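Local structure of chromosome segregation protein smc (3KTA) at the interface of chains A and B. The protein acts in chromosome segregation; its N- and C-terminal pieces together form an ABC-type ATPase head that binds ATP and has adenylate kinase activity. Numbering follows the deposited sequence. Chains: chain A, Chromosome segregation protein smc; chain B, Chromosome segregation protein smc.

Contact 1: the interface of chains A and B. Residues chain A 15, 31-32, 38-39, 42; chain B 123, 137-139, 148.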
loop_
_atom_site.group_PDB
_atom_site.type_symbol
_atom_site.label_atom_id
_atom_site.label_comp_id
_atom_site.label_asym_id
_atom_site.label_seq_id
_atom_site.Cartn_x
_atom_site.Cartn_y
_atom_site.Cartn_z
ATOM N N TYR A 15 -15.426 -7.985 10.212
ATOM C CA TYR A 15 -16.502 -7.726 9.243
ATOM C C TYR A 15 -17.772 -8.585 9.327
ATOM O O TYR A 15 -18.727 -8.372 8.565
ATOM C CB TYR A 15 -15.951 -7.616 7.807
ATOM C CG TYR A 15 -15.336 -6.245 7.612
ATOM C CD1 TYR A 15 -16.113 -5.161 7.217
ATOM C CD2 TYR A 15 -14.003 -6.024 7.903
ATOM C CE1 TYR A 15 -15.560 -3.890 7.080
ATOM C CE2 TYR A 15 -13.448 -4.768 7.786
ATOM C CZ TYR A 15 -14.227 -3.707 7.376
ATOM O OH TYR A 15 -13.661 -2.461 7.260
ATOM N N ILE A 31 -10.194 5.665 2.164
ATOM C CA ILE A 31 -10.942 4.930 3.180
ATOM C C ILE A 31 -10.872 5.725 4.474
ATOM O O ILE A 31 -9.779 5.987 4.982
ATOM C CB ILE A 31 -10.349 3.542 3.405
ATOM C CG1 ILE A 31 -10.438 2.733 2.107
ATOM C CG2 ILE A 31 -11.090 2.822 4.526
ATOM C CD1 ILE A 31 -9.686 1.407 2.164
ATOM N N VAL A 32 -12.033 6.133 4.979
ATOM C CA VAL A 32 -12.106 6.941 6.197
ATOM C C VAL A 32 -13.002 6.264 7.232
ATOM O O VAL A 32 -13.795 5.395 6.905
ATOM C CB VAL A 32 -12.624 8.405 5.926
ATOM C CG1 VAL A 32 -11.735 9.123 4.923
ATOM C CG2 VAL A 32 -14.070 8.401 5.452
ATOM N N GLY A 38 -12.213 -0.465 11.841
ATOM C CA GLY A 38 -11.944 -1.604 10.963
ATOM C C GLY A 38 -11.247 -1.303 9.633
ATOM O O GLY A 38 -11.298 -2.119 8.702
ATOM N N LYS A 39 -10.598 -0.147 9.526
ATOM C CA LYS A 39 -9.993 0.266 8.252
ATOM C C LYS A 39 -8.805 -0.614 7.847
ATOM O O LYS A 39 -8.758 -1.157 6.723
ATOM C CB LYS A 39 -9.595 1.748 8.306
ATOM C CG LYS A 39 -10.772 2.680 8.617
ATOM C CD LYS A 39 -10.309 4.143 8.649
ATOM C CE LYS A 39 -9.196 4.391 9.674
ATOM N NZ LYS A 39 -9.677 4.320 11.081
ATOM N N ILE A 42 -9.250 -4.049 6.221
ATOM C CA ILE A 42 -9.434 -4.144 4.766
ATOM C C ILE A 42 -8.103 -4.403 4.064
ATOM O O ILE A 42 -8.016 -5.232 3.162
ATOM C CB ILE A 42 -10.100 -2.879 4.198
ATOM C CG1 ILE A 42 -11.477 -2.679 4.831
ATOM C CG2 ILE A 42 -10.167 -2.945 2.666
ATOM C CD1 ILE A 42 -12.144 -1.377 4.405
ATOM N N ILE B 123 -5.875 4.724 3.245
ATOM C CA ILE B 123 -6.600 4.921 4.490
ATOM C C ILE B 123 -6.088 6.185 5.155
ATOM O O ILE B 123 -4.877 6.358 5.283
ATOM C CB ILE B 123 -6.363 3.759 5.445
ATOM C CG1 ILE B 123 -6.916 2.457 4.847
ATOM C CG2 ILE B 123 -7.014 4.071 6.800
ATOM C CD1 ILE B 123 -6.385 1.185 5.511
ATOM N N ILE B 137 -14.734 5.476 0.681
ATOM C CA ILE B 137 -15.349 4.385 1.420
ATOM C C ILE B 137 -15.378 4.773 2.887
ATOM O O ILE B 137 -14.360 5.189 3.435
ATOM C CB ILE B 137 -14.513 3.091 1.282
ATOM C CG1 ILE B 137 -14.540 2.571 -0.148
ATOM C CG2 ILE B 137 -14.995 2.006 2.242
ATOM C CD1 ILE B 137 -13.597 1.427 -0.344
ATOM N N GLY B 138 -16.545 4.648 3.515
ATOM C CA GLY B 138 -16.664 4.941 4.931
ATOM C C GLY B 138 -16.729 3.657 5.736
ATOM O O GLY B 138 -17.502 2.759 5.400
ATOM N N VAL B 139 -15.915 3.566 6.783
ATOM C CA VAL B 139 -15.938 2.423 7.689
ATOM C C VAL B 139 -16.491 2.843 9.060
ATOM O O VAL B 139 -16.144 3.904 9.591
ATOM C CB VAL B 139 -14.526 1.819 7.874
ATOM C CG1 VAL B 139 -14.582 0.579 8.747
ATOM C CG2 VAL B 139 -13.902 1.480 6.526
ATOM N N VAL B 148 -19.012 -1.179 5.729
ATOM C CA VAL B 148 -18.600 -0.125 4.814
ATOM C C VAL B 148 -19.783 0.465 4.075
ATOM O O VAL B 148 -20.786 -0.211 3.817
ATOM C CB VAL B 148 -17.567 -0.598 3.761
ATOM C CG1 VAL B 148 -16.400 -1.309 4.423
ATOM C CG2 VAL B 148 -18.226 -1.482 2.714
#
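B:Val139 and B:Ile123 pack on A:Ile31 from the two chain B strands, 135-142 and 119-123, between which strand 28-33 of chain A runs parallel, and both reach toward the start of helix 39-49. Here chain A, the N-terminal piece of the SMC head, and chain B, the C-terminal piece, close into one ABC-type ATPase domain. A:Val32 pairs with the 135-142 strand through both backbone groups: its N donates to B:Ile137 O at 2.9 Å, and its O accepts from B:Val139 N at 2.8 Å. B:Val139 splits its two methyls. CG1, anti to the backbone N (chi1 -176°), lies 3.5 Å from the phenol oxygen OH of A:Tyr15, while CG2 packs on A:Ile31 CG2 at 3.7 Å and meets A:Ile42 CD1 tip to tip. B:Ile123 lays CG1 against A:Ile31 CB, and its CG2 touches A:Lys39 CE at 3.6 Å. A:Lys39 is the lysine of the P-loop (Walker A motif), so chain B packs against the aliphatic stem of a nucleotide-binding residue. B:Val148 CG1 meets the ring of A:Tyr15 crosswise. The A:Tyr15 OH in turn donates to A:Gly38 O at 2.8 Å, approaching from above the carbonyl plane.

Contact 2: the interface of chains A and B. Residues chain A 4, 22-24, 29, 31, 46; chain B 119, 121-122, 137.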
loop_
_atom_site.group_PDB
_atom_site.type_symbol
_atom_site.label_atom_id
_atom_site.label_comp_id
_atom_site.label_asym_id
_atom_site.label_seq_id
_atom_site.Cartn_x
_atom_site.Cartn_y
_atom_site.Cartn_z
ATOM N N ILE A 4 -7.815 -3.627 -8.859
ATOM C CA ILE A 4 -8.817 -4.246 -8.012
ATOM C C ILE A 4 -10.195 -3.618 -8.227
ATOM O O ILE A 4 -10.375 -2.414 -8.060
ATOM C CB ILE A 4 -8.430 -4.135 -6.526
ATOM C CG1 ILE A 4 -7.032 -4.710 -6.288
ATOM C CG2 ILE A 4 -9.490 -4.831 -5.636
ATOM C CD1 ILE A 4 -6.489 -4.414 -4.869
ATOM N N ILE A 22 -16.766 -4.672 -0.919
ATOM C CA ILE A 22 -16.032 -3.416 -0.830
ATOM C C ILE A 22 -15.466 -3.042 -2.197
ATOM O O ILE A 22 -14.502 -3.661 -2.656
ATOM C CB ILE A 22 -14.878 -3.518 0.180
ATOM C CG1 ILE A 22 -15.382 -4.047 1.527
ATOM C CG2 ILE A 22 -14.171 -2.153 0.324
ATOM C CD1 ILE A 22 -14.278 -4.220 2.563
ATOM N N PRO A 23 -16.066 -2.038 -2.859
ATOM C CA PRO A 23 -15.675 -1.655 -4.217
ATOM C C PRO A 23 -14.606 -0.581 -4.192
ATOM O O PRO A 23 -14.560 0.210 -3.246
ATOM C CB PRO A 23 -16.961 -1.053 -4.786
ATOM C CG PRO A 23 -17.612 -0.422 -3.591
ATOM C CD PRO A 23 -17.164 -1.191 -2.356
ATOM N N PHE A 24 -13.771 -0.547 -5.225
ATOM C CA PHE A 24 -12.715 0.454 -5.338
ATOM C C PHE A 24 -12.760 1.167 -6.685
ATOM O O PHE A 24 -13.142 0.582 -7.696
ATOM C CB PHE A 24 -11.339 -0.191 -5.179
ATOM C CG PHE A 24 -11.139 -0.833 -3.858
ATOM C CD1 PHE A 24 -10.867 -0.064 -2.737
ATOM C CD2 PHE A 24 -11.233 -2.207 -3.718
ATOM C CE1 PHE A 24 -10.690 -0.657 -1.488
ATOM C CE2 PHE A 24 -11.052 -2.807 -2.472
ATOM C CZ PHE A 24 -10.784 -2.035 -1.358
ATOM N N THR A 29 -8.977 5.692 -4.308
ATOM C CA THR A 29 -10.025 5.515 -3.305
ATOM C C THR A 29 -9.467 5.892 -1.944
ATOM O O THR A 29 -8.379 5.463 -1.578
ATOM C CB THR A 29 -10.526 4.062 -3.237
ATOM O OG1 THR A 29 -10.906 3.627 -4.555
ATOM C CG2 THR A 29 -11.720 3.954 -2.289
ATOM N N ILE A 31 -10.194 5.665 2.164
ATOM C CA ILE A 31 -10.942 4.930 3.180
ATOM C C ILE A 31 -10.872 5.725 4.474
ATOM O O ILE A 31 -9.779 5.987 4.982
ATOM C CB ILE A 31 -10.349 3.542 3.405
ATOM C CG1 ILE A 31 -10.438 2.733 2.107
ATOM C CG2 ILE A 31 -11.090 2.822 4.526
ATOM C CD1 ILE A 31 -9.686 1.407 2.164
ATOM N N ILE A 46 -6.605 -7.888 1.872
ATOM C CA ILE A 46 -5.781 -7.930 0.668
ATOM C C ILE A 46 -4.526 -8.787 0.877
ATOM O O ILE A 46 -4.217 -9.642 0.051
ATOM C CB ILE A 46 -5.416 -6.516 0.196
ATOM C CG1 ILE A 46 -6.697 -5.757 -0.169
ATOM C CG2 ILE A 46 -4.406 -6.582 -0.975
ATOM C CD1 ILE A 46 -6.473 -4.270 -0.422
ATOM N N GLN B 119 -3.485 2.218 -9.544
ATOM C CA GLN B 119 -4.567 2.334 -8.583
ATOM C C GLN B 119 -3.979 2.653 -7.201
ATOM O O GLN B 119 -2.943 2.102 -6.821
ATOM C CB GLN B 119 -5.333 1.011 -8.545
ATOM C CG GLN B 119 -6.443 0.932 -7.506
ATOM C CD GLN B 119 -7.172 -0.401 -7.626
ATOM O OE1 GLN B 119 -6.537 -1.462 -7.627
ATOM N NE2 GLN B 119 -8.490 -0.355 -7.752
ATOM N N ILE B 121 -5.108 2.944 -3.056
ATOM C CA ILE B 121 -6.097 2.765 -1.994
ATOM C C ILE B 121 -5.459 3.313 -0.729
ATOM O O ILE B 121 -4.415 2.819 -0.286
ATOM C CB ILE B 121 -6.441 1.273 -1.787
ATOM C CG1 ILE B 121 -7.067 0.703 -3.062
ATOM C CG2 ILE B 121 -7.384 1.095 -0.592
ATOM C CD1 ILE B 121 -7.014 -0.820 -3.116
ATOM N N VAL B 122 -6.064 4.352 -0.160
ATOM C CA VAL B 122 -5.399 5.104 0.893
ATOM C C VAL B 122 -6.318 5.234 2.098
ATOM O O VAL B 122 -7.404 5.782 1.986
ATOM C CB VAL B 122 -5.049 6.532 0.387
ATOM C CG1 VAL B 122 -4.386 7.354 1.496
ATOM C CG2 VAL B 122 -4.145 6.474 -0.847
ATOM N N ILE B 137 -14.734 5.476 0.681
ATOM C CA ILE B 137 -15.349 4.385 1.420
ATOM C C ILE B 137 -15.378 4.773 2.887
ATOM O O ILE B 137 -14.360 5.189 3.435
ATOM C CB ILE B 137 -14.513 3.091 1.282
ATOM C CG1 ILE B 137 -14.540 2.571 -0.148
ATOM C CG2 ILE B 137 -14.995 2.006 2.242
ATOM C CD1 ILE B 137 -13.597 1.427 -0.344
#
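Strand 28-33 of chain A lies parallel to strand 119-123 of chain B, with A:Thr29 O accepting from B:Val122 N at 2.9 Å and A:Ile31 N donating to B:Val122 O at 2.8 Å. This continues the shared sheet of the ATPase head toward the start of strand 28-33, and B:Ile121 and B:Ile137 bury most surface in it. B:Ile121 puts CD1 3.9 Å above one face of the A:Phe24 ring, toward the rim, and its CG2 reaches A:Ile31 CD1 at 3.6 Å. At the start of strand 119-123, B:Gln119 reads the backbone of A:Ile4 as another strand would. Its CG is anti to the backbone N (chi1 176°), carrying the amide out to A:Ile4, where OE1 accepts from N at 2.8 Å. The return bond, B:Gln119 NE2 to A:Ile4 O at 2.8 Å, lies in the amide plane and falls on a lone pair of the carbonyl. An alanine here would probably leave both A:Ile4 backbone groups without these mates and weaken the hold on strand 3-10. B:Ile137 comes to the A:Phe24 ring from another direction, its CD1 touching CE1 and also meeting A:Ile22 CG2. With OG1 beside the backbone N (chi1 -53°), A:Thr29 turns CG2 toward B:Ile137 CD1, 3.7 Å away. The same B:Ile137 CD1 lies 3.3 Å from the carbonyl oxygen O of A:Pro23.

Contact 3: the interface of chains A and B. Residues chain A 140-141, 162-163, 166; chain B 16, 78, 81-82, 85, 87, 90.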
loop_
_atom_site.group_PDB
_atom_site.type_symbol
_atom_site.label_atom_id
_atom_site.label_comp_id
_atom_site.label_asym_id
_atom_site.label_seq_id
_atom_site.Cartn_x
_atom_site.Cartn_y
_atom_site.Cartn_z
ATOM N N TYR A 140 6.913 -3.529 -2.242
ATOM C CA TYR A 140 7.191 -2.167 -1.781
ATOM C C TYR A 140 5.931 -1.303 -1.919
ATOM O O TYR A 140 5.835 -0.225 -1.334
ATOM C CB TYR A 140 8.314 -1.513 -2.604
ATOM C CG TYR A 140 7.820 -0.957 -3.936
ATOM C CD1 TYR A 140 7.615 -1.799 -5.016
ATOM C CD2 TYR A 140 7.542 0.399 -4.095
ATOM C CE1 TYR A 140 7.144 -1.309 -6.224
ATOM C CE2 TYR A 140 7.068 0.899 -5.299
ATOM C CZ TYR A 140 6.874 0.036 -6.359
ATOM O OH TYR A 140 6.399 0.504 -7.560
ATOM N N ASN A 141 4.994 -1.769 -2.737
ATOM C CA ASN A 141 3.795 -0.994 -3.061
ATOM C C ASN A 141 2.722 -1.106 -1.999
ATOM O O ASN A 141 1.701 -0.418 -2.057
ATOM C CB ASN A 141 3.209 -1.428 -4.419
ATOM C CG ASN A 141 2.907 -2.918 -4.472
ATOM O OD1 ASN A 141 3.814 -3.734 -4.323
ATOM N ND2 ASN A 141 1.632 -3.278 -4.684
ATOM N N LEU A 162 15.982 -3.812 -4.154
ATOM C CA LEU A 162 14.677 -3.376 -4.638
ATOM C C LEU A 162 14.786 -2.857 -6.072
ATOM O O LEU A 162 13.976 -3.204 -6.933
ATOM C CB LEU A 162 14.082 -2.321 -3.700
ATOM C CG LEU A 162 12.698 -1.773 -4.055
ATOM C CD1 LEU A 162 11.709 -2.902 -4.299
ATOM C CD2 LEU A 162 12.201 -0.847 -2.953
ATOM N N ILE A 163 15.804 -2.044 -6.338
ATOM C CA ILE A 163 16.027 -1.568 -7.696
ATOM C C ILE A 163 16.417 -2.696 -8.667
ATOM O O ILE A 163 15.959 -2.715 -9.808
ATOM C CB ILE A 163 17.017 -0.400 -7.715
ATOM C CG1 ILE A 163 16.495 0.711 -6.792
ATOM C CG2 ILE A 163 17.254 0.086 -9.140
ATOM C CD1 ILE A 163 15.010 1.068 -7.014
ATOM N N ILE A 166 13.088 -4.090 -9.678
ATOM C CA ILE A 166 12.362 -3.215 -10.602
ATOM C C ILE A 166 12.957 -3.251 -12.015
ATOM O O ILE A 166 12.231 -3.210 -13.005
ATOM C CB ILE A 166 12.320 -1.761 -10.067
ATOM C CG1 ILE A 166 11.644 -1.726 -8.691
ATOM C CG2 ILE A 166 11.586 -0.844 -11.022
ATOM C CD1 ILE A 166 10.180 -2.173 -8.683
ATOM N N ILE B 16 15.128 6.199 -12.075
ATOM C CA ILE B 16 14.616 6.341 -10.711
ATOM C C ILE B 16 15.331 7.437 -9.899
ATOM O O ILE B 16 14.691 8.170 -9.139
ATOM C CB ILE B 16 14.608 4.973 -9.990
ATOM C CG1 ILE B 16 13.613 4.056 -10.712
ATOM C CG2 ILE B 16 14.204 5.135 -8.533
ATOM C CD1 ILE B 16 13.647 2.602 -10.281
ATOM N N VAL B 78 9.264 5.880 -3.100
ATOM C CA VAL B 78 8.189 5.025 -3.603
ATOM C C VAL B 78 7.666 5.576 -4.928
ATOM O O VAL B 78 7.497 4.843 -5.918
ATOM C CB VAL B 78 7.025 4.950 -2.601
ATOM C CG1 VAL B 78 5.785 4.272 -3.252
ATOM C CG2 VAL B 78 7.453 4.209 -1.346
ATOM N N ILE B 81 10.005 5.199 -8.012
ATOM C CA ILE B 81 9.822 3.897 -8.618
ATOM C C ILE B 81 8.517 3.862 -9.421
ATOM O O ILE B 81 8.486 3.391 -10.551
ATOM C CB ILE B 81 9.813 2.793 -7.538
ATOM C CG1 ILE B 81 11.149 2.796 -6.798
ATOM C CG2 ILE B 81 9.580 1.432 -8.174
ATOM C CD1 ILE B 81 11.186 1.855 -5.586
ATOM N N GLN B 82 7.438 4.353 -8.822
ATOM C CA GLN B 82 6.130 4.279 -9.467
ATOM C C GLN B 82 6.157 4.965 -10.826
ATOM O O GLN B 82 5.544 4.493 -11.783
ATOM C CB GLN B 82 5.057 4.913 -8.571
ATOM C CG GLN B 82 3.619 4.655 -9.046
ATOM C CD GLN B 82 3.142 5.667 -10.058
ATOM O OE1 GLN B 82 3.713 6.759 -10.197
ATOM N NE2 GLN B 82 2.072 5.321 -10.767
ATOM N N LYS B 85 8.046 2.597 -13.244
ATOM C CA LYS B 85 7.322 1.368 -13.490
ATOM C C LYS B 85 6.065 1.308 -12.620
ATOM O O LYS B 85 6.109 0.842 -11.491
ATOM C CB LYS B 85 8.217 0.160 -13.188
ATOM C CG LYS B 85 7.548 -1.177 -13.455
ATOM C CD LYS B 85 8.461 -2.353 -13.135
ATOM N N ALA B 87 3.149 0.256 -10.551
ATOM C CA ALA B 87 2.628 -1.018 -10.060
ATOM C C ALA B 87 1.123 -1.056 -10.279
ATOM O O ALA B 87 0.489 -0.012 -10.414
ATOM C CB ALA B 87 2.956 -1.206 -8.597
ATOM N N TYR B 90 -1.343 0.463 -5.220
ATOM C CA TYR B 90 -0.616 0.820 -4.005
ATOM C C TYR B 90 -1.631 0.844 -2.889
ATOM O O TYR B 90 -2.761 1.289 -3.095
ATOM C CB TYR B 90 0.052 2.211 -4.148
ATOM C CG TYR B 90 1.142 2.153 -5.179
ATOM C CD1 TYR B 90 0.837 2.200 -6.532
ATOM C CD2 TYR B 90 2.477 1.988 -4.807
ATOM C CE1 TYR B 90 1.823 2.077 -7.493
ATOM C CE2 TYR B 90 3.476 1.879 -5.768
ATOM C CZ TYR B 90 3.143 1.927 -7.100
ATOM O OH TYR B 90 4.110 1.800 -8.060
HETATM O O HOH W 1 6.914 -0.851 -9.592
#
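Polar contact centres on A:Tyr140 and B:Tyr90, whose phenol oxygens lie 2.7 Å apart, OH to OH, in a hydrogen bond of undecided direction. B:Tyr90 OH also accepts from B:Ala87 N at 3.1 Å, so its own hydrogen may point to the other phenol. A water bridges A:Tyr140 OH, at a rather short 2.5 Å, to the backbone O of B:Lys85.

Aromatic contact is edge-on: A:Tyr140 CE2 sits in the plane of the B:Tyr90 ring at its rim, 3.8 Å from B:Tyr90 CE2. A:Asn141 CB packs 3.5 Å from B:Tyr90 CD2 and also sits over the centre of the A:Tyr140 ring.

Apolar packing is led by B:Ile81 of helix 67-84. Its CG2, anti to the backbone N (chi1 -61° for CG1), lies 3.5 Å from A:Tyr140 CZ and also reaches A:Ile166 CD1 at 3.7 Å; its CD1 points on to A:Leu162 CD2. Farther along, A:Ile163 and B:Ile16 meet tip to tip through their CD1 methyls. By docking helix 156-167 and the loop residues A:Tyr140 and A:Asn141 onto helices 4-27 and 67-84 and the start of strand 89-93 of chain B, the site probably steadies the two pieces of the head against each other.

Contact 1 and contact 2 are neighbours, their C-alpha centres about 9 Å apart, and share A:Ile31 and B:Ile137: together they are adjoining stretches of one joint in which strand 28-33 of chain A enters a sheet with strands 119-123 and 135-142 of chain B. Contact 3 stands apart, its C-alpha centre about 25 Å from that of contact 1 and 19 Å from that of contact 2, and fixes the helical and loop part of chain A to helices 4-27 and 67-84 and strand 89-93 of chain B. The N- and C-terminal pieces are thus held at two separate places, which should limit their rocking and keep the P-loop set against chain B.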